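Local atomic coordinates of anopheles Plasmodium-responsive Leucine-rich repeat protein 1B (Anopheles gambiae, PDB entry 4XGO), a protein that probably acts in the mosquito response to Plasmodium by binding partner proteins such as LRIM1, and is seen here as its leucine-rich repeat domain. Residues L182-L187 with L204-L209; I159-L164 with P177-L182; Q226-L231 with R246-L251; T193-L198 with Y219-K224; Q122-S127 with A137-L142. One frame throughout, in Å; residues are numbered along the deposited sequence. Where two conformers were deposited one is given.

Contact 1 of 5, residues L182-L187 with L204-L209. Unlike the reference sequence in segment 204-209: Val205 (reference Thr).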
# COMPACT_ATOMS: atom_id res chain seq x y z
N LEU A 182 -4.93 22.86 22.40
CA LEU A 182 -4.44 22.44 21.08
C LEU A 182 -3.04 23.00 20.82
O LEU A 182 -2.84 24.22 20.79
CB LEU A 182 -5.39 22.88 19.98
CG LEU A 182 -5.05 22.46 18.54
CD1 LEU A 182 -4.94 20.94 18.43
CD2 LEU A 182 -6.07 22.98 17.53
N THR A 183 -2.11 22.09 20.59
CA THR A 183 -0.67 22.37 20.54
C THR A 183 -0.11 22.13 19.14
O THR A 183 0.68 22.93 18.65
CB THR A 183 0.05 21.46 21.58
OG1 THR A 183 -0.38 21.83 22.91
CG2 THR A 183 1.55 21.58 21.52
N ILE A 184 -0.50 21.02 18.52
CA ILE A 184 -0.01 20.66 17.20
C ILE A 184 -1.22 20.49 16.29
O ILE A 184 -2.08 19.67 16.56
CB ILE A 184 0.79 19.34 17.26
CG1 ILE A 184 2.01 19.51 18.17
CG2 ILE A 184 1.22 18.92 15.88
CD1 ILE A 184 2.79 18.23 18.41
N LEU A 185 -1.25 21.26 15.20
CA LEU A 185 -2.33 21.21 14.22
C LEU A 185 -1.75 21.04 12.81
O LEU A 185 -1.04 21.94 12.29
CB LEU A 185 -3.18 22.47 14.28
CG LEU A 185 -4.38 22.58 13.35
CD1 LEU A 185 -5.34 21.42 13.57
CD2 LEU A 185 -5.07 23.92 13.57
N LYS A 186 -2.07 19.92 12.18
CA LYS A 186 -1.60 19.63 10.84
C LYS A 186 -2.78 19.69 9.90
O LYS A 186 -3.70 18.86 9.99
CB LYS A 186 -0.97 18.24 10.78
CG LYS A 186 0.04 17.95 11.85
CD LYS A 186 1.19 18.89 11.84
CE LYS A 186 2.10 18.68 10.64
NZ LYS A 186 2.80 17.35 10.65
N LEU A 187 -2.77 20.70 9.04
CA LEU A 187 -3.82 20.96 8.05
C LEU A 187 -3.27 21.06 6.62
O LEU A 187 -3.95 21.56 5.72
CB LEU A 187 -4.60 22.23 8.41
CG LEU A 187 -5.57 22.07 9.58
CD1 LEU A 187 -6.11 23.38 10.10
CD2 LEU A 187 -6.68 21.15 9.18
N LEU A 204 -1.44 27.06 20.45
CA LEU A 204 -0.76 26.41 19.34
C LEU A 204 0.73 26.65 19.37
O LEU A 204 1.19 27.79 19.60
CB LEU A 204 -1.33 26.88 18.01
CG LEU A 204 -2.66 26.26 17.58
CD1 LEU A 204 -3.17 27.02 16.37
CD2 LEU A 204 -2.44 24.78 17.24
N VAL A 205 1.48 25.57 19.18
CA VAL A 205 2.93 25.58 19.10
C VAL A 205 3.42 25.32 17.67
O VAL A 205 4.35 25.98 17.20
CB VAL A 205 3.53 24.54 20.08
CG1 VAL A 205 5.05 24.47 19.94
CG2 VAL A 205 3.14 24.90 21.50
N ASP A 206 2.78 24.36 17.00
CA ASP A 206 3.16 23.99 15.63
C ASP A 206 1.90 23.96 14.77
O ASP A 206 0.94 23.24 15.07
CB ASP A 206 3.86 22.63 15.60
CG ASP A 206 5.04 22.55 16.55
OD1 ASP A 206 5.98 23.36 16.42
OD2 ASP A 206 5.03 21.67 17.44
N VAL A 207 1.90 24.75 13.72
CA VAL A 207 0.77 24.78 12.79
C VAL A 207 1.27 24.65 11.36
O VAL A 207 2.14 25.41 10.92
CB VAL A 207 -0.15 26.02 12.98
CG1 VAL A 207 0.59 27.32 12.81
CG2 VAL A 207 -1.33 25.96 12.02
N ASP A 208 0.76 23.64 10.66
CA ASP A 208 1.10 23.42 9.26
C ASP A 208 -0.13 23.70 8.36
O ASP A 208 -1.14 22.98 8.42
CB ASP A 208 1.65 22.01 9.05
CG ASP A 208 2.31 21.81 7.69
OD1 ASP A 208 2.10 22.60 6.76
OD2 ASP A 208 3.07 20.83 7.56
N LEU A 209 -0.02 24.77 7.58
CA LEU A 209 -1.03 25.19 6.62
C LEU A 209 -0.53 25.14 5.19
O LEU A 209 -1.12 25.75 4.29
CB LEU A 209 -1.51 26.61 6.95
CG LEU A 209 -2.08 26.85 8.35
CD1 LEU A 209 -2.38 28.32 8.59
CD2 LEU A 209 -3.31 26.02 8.60

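Contact 2 of 5, residues I159-L164 with P177-L182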
# COMPACT_ATOMS: atom_id res chain seq x y z
N ILE A 159 -13.04 20.44 22.07
CA ILE A 159 -12.68 21.53 22.99
C ILE A 159 -11.30 21.39 23.64
O ILE A 159 -10.72 22.38 24.06
CB ILE A 159 -13.77 21.68 24.08
CG1 ILE A 159 -13.69 23.06 24.74
CG2 ILE A 159 -13.70 20.54 25.10
CD1 ILE A 159 -14.96 23.43 25.46
N ALA A 160 -10.80 20.17 23.73
CA ALA A 160 -9.55 19.92 24.47
C ALA A 160 -8.56 18.99 23.79
O ALA A 160 -7.65 18.48 24.43
CB ALA A 160 -9.89 19.38 25.86
N VAL A 161 -8.72 18.75 22.49
CA VAL A 161 -7.73 17.98 21.74
C VAL A 161 -6.40 18.73 21.74
O VAL A 161 -6.36 19.96 21.58
CB VAL A 161 -8.22 17.64 20.31
CG1 VAL A 161 -8.51 18.88 19.48
CG2 VAL A 161 -7.22 16.75 19.58
N GLU A 162 -5.32 17.98 21.96
CA GLU A 162 -3.97 18.53 22.08
C GLU A 162 -3.22 18.40 20.76
O GLU A 162 -2.41 19.26 20.42
CB GLU A 162 -3.20 17.79 23.19
CG GLU A 162 -1.79 18.30 23.44
CD GLU A 162 -0.70 17.58 22.64
OE1 GLU A 162 -0.92 16.44 22.18
OE2 GLU A 162 0.40 18.16 22.46
N GLU A 163 -3.44 17.31 20.03
CA GLU A 163 -2.81 17.15 18.74
C GLU A 163 -3.83 16.62 17.75
O GLU A 163 -4.51 15.63 18.01
CB GLU A 163 -1.60 16.21 18.81
CG GLU A 163 -0.99 15.94 17.45
CD GLU A 163 0.43 15.37 17.47
OE1 GLU A 163 0.88 14.82 18.53
OE2 GLU A 163 1.08 15.44 16.39
N LEU A 164 -3.91 17.29 16.60
CA LEU A 164 -4.88 16.95 15.59
C LEU A 164 -4.27 16.99 14.21
O LEU A 164 -3.71 18.01 13.81
CB LEU A 164 -6.08 17.89 15.67
CG LEU A 164 -7.16 17.77 14.60
CD1 LEU A 164 -7.71 16.37 14.47
CD2 LEU A 164 -8.30 18.71 14.94
N PRO A 177 -15.45 25.05 19.55
CA PRO A 177 -15.19 25.86 20.75
C PRO A 177 -13.75 26.34 20.88
O PRO A 177 -12.83 25.71 20.35
CB PRO A 177 -15.50 24.90 21.90
CG PRO A 177 -15.37 23.54 21.31
CD PRO A 177 -15.86 23.68 19.91
N VAL A 178 -13.56 27.42 21.61
CA VAL A 178 -12.20 27.87 21.90
C VAL A 178 -11.50 26.72 22.63
O VAL A 178 -12.07 26.09 23.54
CB VAL A 178 -12.19 29.17 22.73
CG1 VAL A 178 -10.82 29.46 23.31
CG2 VAL A 178 -12.65 30.35 21.86
N ASN A 179 -10.30 26.41 22.17
CA ASN A 179 -9.54 25.29 22.69
C ASN A 179 -8.15 25.81 22.98
O ASN A 179 -7.41 26.12 22.07
CB ASN A 179 -9.53 24.14 21.65
CG ASN A 179 -8.61 22.99 22.05
OD1 ASN A 179 -7.78 23.10 22.93
ND2 ASN A 179 -8.78 21.86 21.37
N VAL A 180 -7.81 25.90 24.27
CA VAL A 180 -6.50 26.41 24.68
C VAL A 180 -5.45 25.32 24.81
O VAL A 180 -4.27 25.61 25.00
CB VAL A 180 -6.58 27.21 26.02
CG1 VAL A 180 -7.77 28.15 25.99
CG2 VAL A 180 -6.66 26.28 27.23
N GLU A 181 -5.87 24.05 24.72
CA GLU A 181 -4.95 22.93 24.84
C GLU A 181 -4.30 22.52 23.52
O GLU A 181 -3.25 21.87 23.55
CB GLU A 181 -5.68 21.71 25.42
CG GLU A 181 -6.16 21.92 26.85
CD GLU A 181 -5.01 22.18 27.81
OE1 GLU A 181 -5.15 23.08 28.66
OE2 GLU A 181 -3.98 21.48 27.70
N LEU A 182 -4.93 22.86 22.40
CA LEU A 182 -4.44 22.44 21.08
C LEU A 182 -3.04 23.00 20.82
O LEU A 182 -2.84 24.22 20.79
CB LEU A 182 -5.39 22.88 19.98
CG LEU A 182 -5.05 22.46 18.54
CD1 LEU A 182 -4.94 20.94 18.43
CD2 LEU A 182 -6.07 22.98 17.53
O HOH W 1 -9.39 23.52 26.10

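Contact 3 of 5, residues Q226-L231 with R246-L251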
# COMPACT_ATOMS: atom_id res chain seq x y z
N GLN A 226 0.23 32.52 22.38
CA GLN A 226 1.09 32.63 23.55
C GLN A 226 2.42 31.90 23.36
O GLN A 226 3.44 32.29 23.93
CB GLN A 226 0.32 32.10 24.77
CG GLN A 226 -1.12 32.59 24.78
CD GLN A 226 -1.74 32.58 26.16
OE1 GLN A 226 -2.09 31.52 26.69
NE2 GLN A 226 -1.87 33.76 26.75
N ARG A 227 2.43 30.84 22.55
CA ARG A 227 3.60 29.98 22.47
C ARG A 227 3.91 29.39 21.10
O ARG A 227 4.65 28.41 21.00
CB ARG A 227 3.48 28.86 23.51
CG ARG A 227 2.06 28.46 23.86
CD ARG A 227 2.05 27.27 24.80
NE ARG A 227 1.01 26.32 24.41
CZ ARG A 227 1.10 25.00 24.53
NH1 ARG A 227 2.19 24.42 25.07
NH2 ARG A 227 0.09 24.24 24.11
N LEU A 228 3.42 30.02 20.03
CA LEU A 228 3.65 29.52 18.69
C LEU A 228 5.15 29.49 18.37
O LEU A 228 5.85 30.50 18.55
CB LEU A 228 2.91 30.38 17.67
CG LEU A 228 2.96 29.89 16.22
CD1 LEU A 228 2.19 28.59 16.02
CD2 LEU A 228 2.44 30.96 15.29
N GLU A 229 5.62 28.33 17.93
CA GLU A 229 7.04 28.13 17.58
C GLU A 229 7.28 27.90 16.09
O GLU A 229 8.30 28.33 15.56
CB GLU A 229 7.63 26.96 18.35
CG GLU A 229 7.80 27.22 19.84
CD GLU A 229 8.40 26.05 20.58
OE1 GLU A 229 9.16 25.27 19.95
OE2 GLU A 229 8.11 25.90 21.79
N ARG A 230 6.36 27.21 15.42
CA ARG A 230 6.58 26.83 14.02
C ARG A 230 5.32 27.07 13.21
O ARG A 230 4.24 26.58 13.56
CB ARG A 230 7.02 25.36 13.93
CG ARG A 230 8.19 25.03 14.83
CD ARG A 230 8.64 23.61 14.62
NE ARG A 230 9.84 23.31 15.40
CZ ARG A 230 9.85 23.05 16.70
NH1 ARG A 230 8.73 23.03 17.43
NH2 ARG A 230 11.02 22.78 17.29
N LEU A 231 5.48 27.83 12.13
CA LEU A 231 4.39 28.17 11.22
C LEU A 231 4.81 27.85 9.80
O LEU A 231 5.78 28.42 9.25
CB LEU A 231 4.02 29.66 11.36
CG LEU A 231 3.01 30.19 10.34
CD1 LEU A 231 1.66 29.52 10.49
CD2 LEU A 231 2.87 31.69 10.47
N ARG A 246 3.45 43.41 17.29
CA ARG A 246 4.43 42.87 18.23
C ARG A 246 4.84 41.50 17.72
O ARG A 246 3.99 40.71 17.32
CB ARG A 246 3.82 42.72 19.62
N PRO A 247 6.15 41.21 17.72
CA PRO A 247 6.57 39.87 17.30
C PRO A 247 6.06 38.80 18.25
O PRO A 247 5.76 39.08 19.41
CB PRO A 247 8.11 39.94 17.35
CG PRO A 247 8.45 41.38 17.47
CD PRO A 247 7.30 42.03 18.15
N ILE A 248 5.95 37.58 17.75
CA ILE A 248 5.67 36.43 18.60
C ILE A 248 7.03 35.93 19.08
O ILE A 248 7.77 35.34 18.30
CB ILE A 248 4.92 35.34 17.81
CG1 ILE A 248 3.58 35.89 17.30
CG2 ILE A 248 4.70 34.11 18.68
CD1 ILE A 248 3.11 35.22 16.02
N PRO A 249 7.38 36.17 20.37
CA PRO A 249 8.77 35.90 20.80
C PRO A 249 9.18 34.43 20.73
O PRO A 249 10.37 34.13 20.59
CB PRO A 249 8.80 36.39 22.26
CG PRO A 249 7.50 37.09 22.50
CD PRO A 249 6.53 36.52 21.52
N THR A 250 8.20 33.53 20.79
CA THR A 250 8.44 32.09 20.71
C THR A 250 8.64 31.58 19.28
O THR A 250 9.12 30.46 19.11
CB THR A 250 7.28 31.30 21.37
OG1 THR A 250 6.02 31.86 20.95
CG2 THR A 250 7.37 31.36 22.89
N LEU A 251 8.32 32.38 18.26
CA LEU A 251 8.36 31.89 16.88
C LEU A 251 9.78 31.69 16.37
O LEU A 251 10.57 32.64 16.31
CB LEU A 251 7.61 32.82 15.93
CG LEU A 251 7.35 32.27 14.52
CD1 LEU A 251 6.38 31.09 14.54
CD2 LEU A 251 6.77 33.35 13.65

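Contact 4 of 5, residues T193-L198 with Y219-K224. Unlike the reference sequence in segment 219-224: Tyr219 (reference Ile), Gln220 (reference His), Lys224 (reference Thr). With PO4 (phosphate ion), chain E.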
# COMPACT_ATOMS: atom_id res chain seq x y z
N THR A 193 -8.89 28.93 2.64
CA THR A 193 -8.70 30.27 2.09
C THR A 193 -8.71 31.35 3.18
O THR A 193 -8.54 32.55 2.87
CB THR A 193 -9.79 30.59 1.04
OG1 THR A 193 -11.08 30.44 1.62
CG2 THR A 193 -9.67 29.67 -0.16
N ASP A 194 -8.90 30.98 4.43
CA ASP A 194 -8.86 31.96 5.52
C ASP A 194 -8.25 31.35 6.75
O ASP A 194 -8.14 30.11 6.84
CB ASP A 194 -10.27 32.48 5.84
CG ASP A 194 -10.98 31.63 6.89
OD1 ASP A 194 -11.18 30.42 6.65
OD2 ASP A 194 -11.28 32.16 7.98
N THR A 195 -7.88 32.21 7.69
CA THR A 195 -7.26 31.79 8.95
C THR A 195 -7.88 32.44 10.19
O THR A 195 -7.27 32.41 11.25
CB THR A 195 -5.74 32.08 8.98
OG1 THR A 195 -5.50 33.49 9.07
CG2 THR A 195 -5.03 31.49 7.76
N ALA A 196 -9.08 33.02 10.08
CA ALA A 196 -9.68 33.72 11.22
C ALA A 196 -9.91 32.77 12.40
O ALA A 196 -9.88 33.19 13.55
CB ALA A 196 -10.99 34.40 10.81
N TRP A 197 -10.11 31.49 12.09
CA TRP A 197 -10.30 30.44 13.07
C TRP A 197 -9.09 30.25 14.01
O TRP A 197 -9.25 29.72 15.10
CB TRP A 197 -10.70 29.12 12.36
CG TRP A 197 -9.76 28.75 11.26
CD1 TRP A 197 -9.88 29.05 9.92
CD2 TRP A 197 -8.52 28.06 11.41
NE1 TRP A 197 -8.78 28.56 9.23
CE2 TRP A 197 -7.94 27.95 10.12
CE3 TRP A 197 -7.85 27.50 12.50
CZ2 TRP A 197 -6.72 27.32 9.91
CZ3 TRP A 197 -6.62 26.88 12.27
CH2 TRP A 197 -6.08 26.80 10.99
N LEU A 198 -7.89 30.70 13.60
CA LEU A 198 -6.70 30.62 14.46
C LEU A 198 -6.86 31.33 15.79
O LEU A 198 -6.23 30.95 16.78
CB LEU A 198 -5.45 31.19 13.76
CG LEU A 198 -4.81 30.34 12.67
CD1 LEU A 198 -3.75 31.16 11.93
CD2 LEU A 198 -4.19 29.09 13.26
N TYR A 219 -2.16 39.27 9.88
CA TYR A 219 -1.28 39.12 11.02
C TYR A 219 -2.04 39.20 12.36
O TYR A 219 -1.62 38.58 13.34
CB TYR A 219 -0.16 40.15 10.94
CG TYR A 219 0.95 39.95 11.94
CD1 TYR A 219 1.80 38.85 11.86
CD2 TYR A 219 1.16 40.86 12.97
CE1 TYR A 219 2.83 38.67 12.78
CE2 TYR A 219 2.18 40.69 13.89
CZ TYR A 219 3.01 39.60 13.79
OH TYR A 219 4.02 39.44 14.72
N GLN A 220 -3.16 39.92 12.39
CA GLN A 220 -3.98 40.04 13.60
C GLN A 220 -4.54 38.71 14.08
O GLN A 220 -4.90 38.57 15.25
CB GLN A 220 -5.13 41.04 13.39
CG GLN A 220 -5.99 41.32 14.62
CD GLN A 220 -7.11 40.32 14.83
OE1 GLN A 220 -7.51 39.61 13.91
NE2 GLN A 220 -7.61 40.24 16.06
N HIS A 221 -4.64 37.73 13.18
CA HIS A 221 -5.15 36.41 13.55
C HIS A 221 -4.23 35.69 14.53
O HIS A 221 -4.65 34.70 15.14
CB HIS A 221 -5.40 35.57 12.31
CG HIS A 221 -6.52 36.08 11.46
ND1 HIS A 221 -6.81 35.58 10.21
CD2 HIS A 221 -7.42 37.06 11.69
CE1 HIS A 221 -7.84 36.23 9.71
NE2 HIS A 221 -8.24 37.13 10.59
N PHE A 222 -3.00 36.19 14.68
CA PHE A 222 -2.01 35.60 15.56
C PHE A 222 -1.81 36.33 16.91
O PHE A 222 -0.94 35.93 17.70
CB PHE A 222 -0.68 35.52 14.82
CG PHE A 222 -0.72 34.58 13.64
CD1 PHE A 222 -1.25 34.99 12.43
CD2 PHE A 222 -0.30 33.28 13.77
CE1 PHE A 222 -1.31 34.13 11.36
CE2 PHE A 222 -0.36 32.41 12.71
CZ PHE A 222 -0.86 32.83 11.50
N VAL A 223 -2.63 37.34 17.18
CA VAL A 223 -2.45 38.22 18.35
C VAL A 223 -2.62 37.51 19.71
O VAL A 223 -2.09 37.98 20.73
CB VAL A 223 -3.41 39.44 18.29
CG1 VAL A 223 -4.85 39.02 18.56
CG2 VAL A 223 -2.97 40.54 19.25
N LYS A 224 -3.36 36.40 19.74
CA LYS A 224 -3.58 35.65 20.98
C LYS A 224 -2.59 34.50 21.19
O LYS A 224 -2.64 33.82 22.22
CB LYS A 224 -5.02 35.12 21.03
CG LYS A 224 -6.06 36.23 20.91
CD LYS A 224 -7.48 35.69 20.98
P PO4 E . -6.38 35.26 6.16
O1 PO4 E . -6.43 36.69 5.63
O2 PO4 E . -5.28 35.14 7.18
O3 PO4 E . -6.15 34.35 4.97
O4 PO4 E . -7.71 34.92 6.81

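Contact 5 of 5, residues Q122-S127 with A137-L142. With NAG (2-acetamido-2-deoxy-beta-D-glucopyranose), chain C.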
# COMPACT_ATOMS: atom_id res chain seq x y z
N GLN A 122 -9.91 8.89 24.16
CA GLN A 122 -8.88 9.91 24.06
C GLN A 122 -8.10 9.89 22.76
O GLN A 122 -7.61 10.92 22.34
CB GLN A 122 -7.87 9.79 25.20
CG GLN A 122 -8.42 10.12 26.56
CD GLN A 122 -7.32 10.44 27.56
OE1 GLN A 122 -6.17 10.70 27.19
NE2 GLN A 122 -7.67 10.39 28.83
N ASN A 123 -7.97 8.71 22.15
CA ASN A 123 -7.13 8.53 20.98
C ASN A 123 -7.96 7.91 19.86
O ASN A 123 -8.46 6.80 20.01
CB ASN A 123 -5.91 7.68 21.33
CG ASN A 123 -5.08 8.29 22.44
OD1 ASN A 123 -4.34 9.26 22.23
ND2 ASN A 123 -5.18 7.73 23.64
N LEU A 124 -8.09 8.64 18.76
CA LEU A 124 -8.94 8.22 17.67
C LEU A 124 -8.16 8.33 16.35
O LEU A 124 -7.67 9.42 15.99
CB LEU A 124 -10.19 9.09 17.63
CG LEU A 124 -11.20 8.82 16.53
CD1 LEU A 124 -11.69 7.38 16.53
CD2 LEU A 124 -12.36 9.79 16.65
N GLN A 125 -8.06 7.20 15.67
CA GLN A 125 -7.30 7.10 14.43
C GLN A 125 -8.23 6.65 13.32
O GLN A 125 -8.73 5.51 13.36
CB GLN A 125 -6.17 6.09 14.59
CG GLN A 125 -5.18 6.43 15.68
CD GLN A 125 -4.41 7.68 15.36
OE1 GLN A 125 -3.81 7.79 14.28
NE2 GLN A 125 -4.41 8.64 16.29
N LEU A 126 -8.49 7.54 12.37
CA LEU A 126 -9.39 7.30 11.26
C LEU A 126 -8.76 7.68 9.92
O LEU A 126 -9.48 7.90 8.93
CB LEU A 126 -10.67 8.11 11.45
CG LEU A 126 -11.56 7.67 12.63
CD1 LEU A 126 -12.70 8.63 12.86
CD2 LEU A 126 -12.07 6.26 12.40
N SER A 127 -7.42 7.74 9.88
CA SER A 127 -6.75 8.15 8.66
C SER A 127 -7.00 7.15 7.52
O SER A 127 -7.23 5.97 7.76
CB SER A 127 -5.25 8.32 8.90
OG SER A 127 -4.65 7.06 9.11
N ALA A 137 -16.22 17.27 17.33
CA ALA A 137 -16.53 18.24 18.39
C ALA A 137 -17.52 17.71 19.42
O ALA A 137 -17.60 18.21 20.53
CB ALA A 137 -17.04 19.53 17.78
N LEU A 138 -18.25 16.66 19.05
CA LEU A 138 -19.12 15.95 19.98
C LEU A 138 -18.39 15.11 21.02
O LEU A 138 -19.02 14.65 21.98
CB LEU A 138 -20.04 15.01 19.19
CG LEU A 138 -21.20 15.72 18.51
CD1 LEU A 138 -21.96 14.74 17.62
CD2 LEU A 138 -22.11 16.36 19.56
N ILE A 139 -17.09 14.90 20.85
CA ILE A 139 -16.32 13.98 21.68
C ILE A 139 -15.26 14.75 22.47
O ILE A 139 -14.08 14.76 22.10
CB ILE A 139 -15.66 12.91 20.78
CG1 ILE A 139 -16.63 12.40 19.70
CG2 ILE A 139 -15.09 11.76 21.61
CD1 ILE A 139 -15.92 11.73 18.55
N PRO A 140 -15.66 15.40 23.58
CA PRO A 140 -14.75 16.28 24.33
C PRO A 140 -13.59 15.59 25.07
O PRO A 140 -12.65 16.27 25.49
CB PRO A 140 -15.69 17.03 25.29
CG PRO A 140 -16.88 16.18 25.42
CD PRO A 140 -17.04 15.45 24.13
N SER A 141 -13.64 14.27 25.19
CA SER A 141 -12.57 13.51 25.81
C SER A 141 -11.36 13.40 24.88
O SER A 141 -10.28 13.01 25.33
CB SER A 141 -13.07 12.11 26.22
OG SER A 141 -13.70 11.43 25.14
N LEU A 142 -11.52 13.72 23.60
CA LEU A 142 -10.40 13.51 22.65
C LEU A 142 -9.16 14.31 22.99
O LEU A 142 -9.24 15.49 23.34
CB LEU A 142 -10.83 13.79 21.20
CG LEU A 142 -11.81 12.79 20.59
CD1 LEU A 142 -12.32 13.29 19.25
CD2 LEU A 142 -11.22 11.39 20.44
C1 NAG C . -1.70 10.46 10.86
C2 NAG C . -0.26 10.58 11.35
C3 NAG C . 0.70 10.51 10.15
C4 NAG C . 0.46 9.26 9.33
C5 NAG C . -1.04 9.12 9.04
C6 NAG C . -1.31 7.76 8.38
C7 NAG C . 0.68 12.07 13.03
C8 NAG C . 0.86 13.47 13.53
N2 NAG C . -0.05 11.87 11.94
O3 NAG C . 2.05 10.61 10.58
O4 NAG C . 1.09 9.38 8.05
O5 NAG C . -1.82 9.22 10.22
O6 NAG C . -1.58 8.07 7.03
O7 NAG C . 1.19 11.14 13.64

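Contact 1 of 5, residues L182-L187 with L204-L209
Strands 184-186 and 206-208 are parallel neighbours on the concave side of the leucine-rich repeat solenoid. Their axes run 4.9 Å apart at an angle of 6°. The backbone ladder begins with Thr183 O, which accepts two N-H groups. Val205 N meets Thr183 O on a lone pair at 2.8 Å, and Asp206 N comes nearly along the C=O axis. From there the bonds step in turn between the strands: Leu185 N gives to Asp206 O, Asp208 N to Leu185 O, and Leu187 N to Asp208 O. Leu185 and Val207 point into the solenoid, and Leu182, Leu187, Leu204 and Leu209 extend this apolar side. Leu204 CD2 touches both Leu182 CG at 3.7 Å and Leu185 CB at 3.8 Å. Trp197 packs on Leu185 and Leu187 from within. Ile184, Lys186, Asp206 and Asp208 occupy the concave face. There Asp206 OD1 forms a salt bridge with Arg230, while Asp208 OD1 accepts from Ser210 N. The Lys186 chain is bent at every torsion after the first and crosses Asp208 obliquely. Lys186 CE touches Asp208 CB at 3.7 Å, but Lys186 NZ stays 4.7 Å from Asp208 OD2, too far for a salt bridge.

Contact 2 of 5, residues I159-L164 with P177-L182
The Asn179 amide is the main polar link between 159-164 and 177-182. Its CG is anti to the backbone N (chi1 173°), which carries the amide toward the other segment. Asn179 ND2 gives a hydrogen bond to Val161 O at 3.1 Å, on a lone pair and close to the amide plane. Val161 crosses Asn179 at about a right angle, with Val161 CG1 3.5 Å from Asn179 ND2. The amide oxygen is bonded within its own segment. Asn179 OD1 takes Leu182 N at 2.9 Å from above the carbonyl plane, and Glu181 N weakly. This fixes the amide flip, and ND2 also reaches Pro158 O. Next to it, Leu182 CD1 lies 3.6 Å from Glu162 O. At the outer end Ile159 CB meets Pro177 CG at 3.7 Å, the two side chains crossing at about a right angle. A water gives a hydrogen bond to Ile159 O at 2.7 Å. The bond from Leu182 N to Asn179 OD1 makes an Asx motif, set in the loop that leads into strand 184-186 of the leucine-rich repeat solenoid.

Contact 3 of 5, residues Q226-L231 with R246-L251
Leu251 CD1 is the apolar centre of this contact between two successive turns of the leucine-rich repeat solenoid. Leu251 CD1 lies 4.0 Å from Leu228 CG and 4.2 Å from Leu231 CB. Leu228 and Leu251 run side by side and point the same way, each with CG anti to its backbone N (chi1 -175° and -169°). They stand at matching places just before strands 230-232 and 253-255. Leu251 CD1 also sits 3.5 Å from Glu229 O. Ile248 flanks this centre, with its CG2 3.8 Å from Leu228 O. Ile248 to Leu251 form a type I beta turn, closed by Leu251 N on Ile248 O. The turn presents Thr250 to the preceding repeat. Thr250 OG1 takes the crowded position between its own N and carbonyl carbon (chi1 44°). From there Thr250 OG1 gives a hydrogen bond to Leu228 O at 2.8 Å, coming from above the carbonyl plane. Further out, Glu229 CA makes a C-H...O contact with Thr250 O. At the polar edge Arg230 has its stronger partner in Asp206 of the preceding strand. Glu229 OE1 lies 3.4 Å from Arg230 NH1, well out of the guanidinium plane, so that pairing is one of charge alone.

Contact 4 of 5, residues T193-L198 with Y219-K224
The His221 imidazole meets segment 193-198 with both an edge and a face. At the edge, His221 ND1 gives a hydrogen bond to Thr195 OG1 at 2.7 Å, almost exactly in the ring plane. Over one face lies Ala196 CA, 3.6 Å from the His221 ring centroid in a CH-pi contact, and Ala196 CB reaches His221 CE1. CG of His221 is anti to the carbonyl carbon (chi1 -68°), and this turns the ring toward Thr195. The Thr195 hydroxyl takes the crowded position between its backbone N and carbonyl carbon (chi1 71°). Thr195 OG1 receives the histidine N-H and donates to phosphate O2 at 2.5 Å. Thr195 N donates to phosphate O4 at 2.9 Å, and Thr218 OG1 also binds the ion, which probably comes from the crystallisation liquor. Both segments carry short 3-10 turns in the loops that link the strands of the leucine-rich repeats, away from the concave face. Beside the histidine, Leu198 CD1 approaches the Phe222 ring obliquely, with Phe222 CZ 3.4 Å away. Trp197 points away from segment 219-224, toward Leu187 and Leu209. Trp197 NE1 gives a hydrogen bond to Asp194 O at 2.9 Å. Asp194 OD2 accepts from Ala196 N in an Asx turn.

Contact 5 of 5, residues Q122-S127 with A137-L142
Ile139 is the first residue of 137-142 to reach 122-127. Ile139 CD1 comes within 4.5 Å of Leu124 CD2, a loose apolar contact. Ile139 also opens a type I beta turn, closed by Leu142 N on Ile139 O at 3.1 Å. Within that turn, Ser141 meets Gln122 through its carbonyl. Ser141 O lies 3.6 Å from Gln122 CA and 3.7 Å from Gln122 CG. The Ser141 hydroxyl is bonded to Leu121 O, just ahead of the first segment. Leu142 makes the closest apolar approach. Its CG is anti to the carbonyl carbon (chi1 -70°), and its end turns back so that Leu142 CD2 sits 3.8 Å from Leu124 CB. Leu124 is on strand 123-125 of the leucine-rich repeat solenoid and points inward. At the far end of that segment, Ser127 OG lies 3.5 Å from C6 of an N-acetylglucosamine. No hydrogen bond joins the two segments directly. The direct contact is thus van der Waals: leucine and isoleucine on the inner side, Gln122 against the Ser141 carbonyl on the outer. Backbone bonds between Gln122 and both Phe143 and His144 continue the link beyond.

All five contacts join nearby turns of one leucine-rich repeat solenoid. Along the chain contact 5 comes first, then contact 2, then contact 1, whose segments alternate with those of contact 4, and last contact 3. Contacts 1, 2, 3 and 5 include strands of the parallel array: 123-125, then, past 144-146, the successive neighbours 163-165, 184-186, 206-208 and 230-232; contact 1 has two of them. Contact 4 lies in the loops between strands. Contacts 1 and 2 share Leu182, with centres 10 Å apart. Contact 1 touches contact 3 through the Asp206-Arg230 salt bridge, and contact 4 through Trp197. Contacts 3 and 5 are farthest apart, their centres 27 Å from each other. Repeated local links thus build the elongated, curved domain.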